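Local coordinates for short-chain dehydrogenase/reductase SDR (Vibrio parahaemolyticus, PDB 3GUY), which probably catalyses an NAD(P)(H)-dependent oxidation or reduction on a Rossmann fold, at the interface of chains A and B. Residues are numbered along the deposited sequence; one frame, centred on the assembly and turned at random. Chains: chain A/B, Short-chain dehydrogenase/reductase SDR.

The interface of chains A and B. Residues chain A 202, 206, 218-220; chain B 206, 214-215, 218.
A:Met202, A:Ala206 and A:Ile218 meet B:Val215, B:Ala206 and B:Ile218 in a two-fold symmetric strand-to-strand and helix-to-helix interface, which joins two subunits of the deposited tetramer; such pairing of last strands is familiar in short-chain dehydrogenases, so the contact is probably biological. Strands 213-221 of A and 214-222 of B run antiparallel, with bridges pairing A:Ile218 with B:Ile218 and A:Val220 with B:Val215. Beta-branched residues suit these strands, since they favour extended backbone and give broad apolar flanks.

B:Val215 is the hub. Its CG1 stands anti to the backbone N (chi1 166°), which leaves CG2, beside that N, to face the helix of A. There CG2 lies 3.7 Å from CE of A:Met202 and similarly close to CB of A:Ala206, filling the angle between strand and helix. The methionine chain runs nearly perpendicular to the valine. Its flexible thioether chain, bent at chi2 and chi3, passes CG and SD over the backbone of B:Tyr214 and brings the terminal CE to 3.3 Å from the carbonyl O of B:Ala206. The tyrosine therefore takes part through its main chain, with its ring directed away from A:Met202; its carbonyl O lies 3.6 Å from CG1 of A:Val220.

Near the symmetry axis the two helices come together at A:Ala206 and B:Ala206, whose CB atoms are 3.7 Å apart. Both alanines are engineered, so their contact is not read as nature's choice. Alongside, A:Ile218 and B:Ile218 lie at a slant to each other: CG2 of A:Ile218 touches CG1 of B:Ile218 at 3.7 Å. Their chi1 angles differ (59° in A, -167° in B), so the paired isoleucines present different branches and locally break the symmetry.

Within each subunit the patch combines the C-terminal end of one helix (196-206 in chain A) with the last strand (213-221 in chain A), at the edge of the Rossmann fold.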
loop_
_atom_site.group_PDB
_atom_site.type_symbol
_atom_site.label_atom_id
_atom_site.label_comp_id
_atom_site.label_asym_id
_atom_site.label_seq_id
_atom_site.Cartn_x
_atom_site.Cartn_y
_atom_site.Cartn_z
ATOM N N MET A 202 -20.930 1.520 15.030
ATOM C CA MET A 202 -19.541 1.066 15.204
ATOM C C MET A 202 -18.561 2.249 15.026
ATOM O O MET A 202 -17.642 2.446 15.801
ATOM C CB MET A 202 -19.261 -0.043 14.173
ATOM C CG MET A 202 -18.182 -0.998 14.577
ATOM S SD MET A 202 -18.471 -1.834 16.150
ATOM C CE MET A 202 -17.417 -0.910 17.238
ATOM N N ALA A 206 -16.235 3.644 17.936
ATOM C CA ALA A 206 -14.764 3.393 17.928
ATOM C C ALA A 206 -13.924 4.678 18.001
ATOM O O ALA A 206 -12.832 4.709 18.608
ATOM C CB ALA A 206 -14.376 2.538 16.700
ATOM N N ILE A 218 -9.911 3.788 10.981
ATOM C CA ILE A 218 -10.722 2.603 11.299
ATOM C C ILE A 218 -11.346 2.077 10.074
ATOM O O ILE A 218 -11.687 2.803 9.159
ATOM C CB ILE A 218 -11.886 2.821 12.342
ATOM C CG1 ILE A 218 -12.889 3.855 11.896
ATOM C CG2 ILE A 218 -11.332 3.169 13.677
ATOM C CD1 ILE A 218 -14.178 3.867 12.767
ATOM N N THR A 219 -11.479 0.771 10.044
ATOM C CA THR A 219 -12.150 0.070 8.997
ATOM C C THR A 219 -13.220 -0.769 9.649
ATOM O O THR A 219 -12.940 -1.495 10.600
ATOM C CB THR A 219 -11.200 -0.870 8.220
ATOM O OG1 THR A 219 -10.132 -0.110 7.689
ATOM C CG2 THR A 219 -11.934 -1.616 7.081
ATOM N N VAL A 220 -14.422 -0.662 9.104
ATOM C CA VAL A 220 -15.619 -1.317 9.617
ATOM C C VAL A 220 -16.246 -2.196 8.551
ATOM O O VAL A 220 -16.429 -1.782 7.379
ATOM C CB VAL A 220 -16.638 -0.263 10.116
ATOM C CG1 VAL A 220 -17.879 -0.915 10.685
ATOM C CG2 VAL A 220 -15.974 0.615 11.209
ATOM N N ALA B 206 -13.081 0.210 20.877
ATOM C CA ALA B 206 -13.363 -0.155 19.466
ATOM C C ALA B 206 -13.693 -1.646 19.240
ATOM O O ALA B 206 -14.555 -2.010 18.411
ATOM C CB ALA B 206 -12.184 0.244 18.599
ATOM N N TYR B 214 -18.439 -4.688 12.788
ATOM C CA TYR B 214 -17.294 -4.767 13.712
ATOM C C TYR B 214 -16.080 -3.991 13.153
ATOM O O TYR B 214 -16.034 -3.687 11.961
ATOM C CB TYR B 214 -16.911 -6.222 14.038
ATOM C CG TYR B 214 -16.186 -6.891 12.914
ATOM C CD1 TYR B 214 -14.819 -7.166 12.993
ATOM C CD2 TYR B 214 -16.850 -7.229 11.759
ATOM C CE1 TYR B 214 -14.143 -7.738 11.954
ATOM C CE2 TYR B 214 -16.181 -7.834 10.729
ATOM C CZ TYR B 214 -14.837 -8.089 10.829
ATOM O OH TYR B 214 -14.185 -8.676 9.790
ATOM N N VAL B 215 -15.152 -3.623 14.038
ATOM C CA VAL B 215 -13.945 -2.891 13.632
ATOM C C VAL B 215 -12.936 -3.980 13.264
ATOM O O VAL B 215 -12.447 -4.699 14.155
ATOM C CB VAL B 215 -13.383 -2.053 14.751
ATOM C CG1 VAL B 215 -11.932 -1.579 14.399
ATOM C CG2 VAL B 215 -14.381 -0.882 15.084
ATOM N N ILE B 218 -7.805 -1.097 13.039
ATOM C CA ILE B 218 -7.753 0.140 13.739
ATOM C C ILE B 218 -6.305 0.643 13.940
ATOM O O ILE B 218 -5.358 -0.139 14.204
ATOM C CB ILE B 218 -8.531 0.023 15.097
ATOM C CG1 ILE B 218 -8.767 1.406 15.700
ATOM C CG2 ILE B 218 -7.819 -0.890 16.043
ATOM C CD1 ILE B 218 -9.749 1.424 16.943
#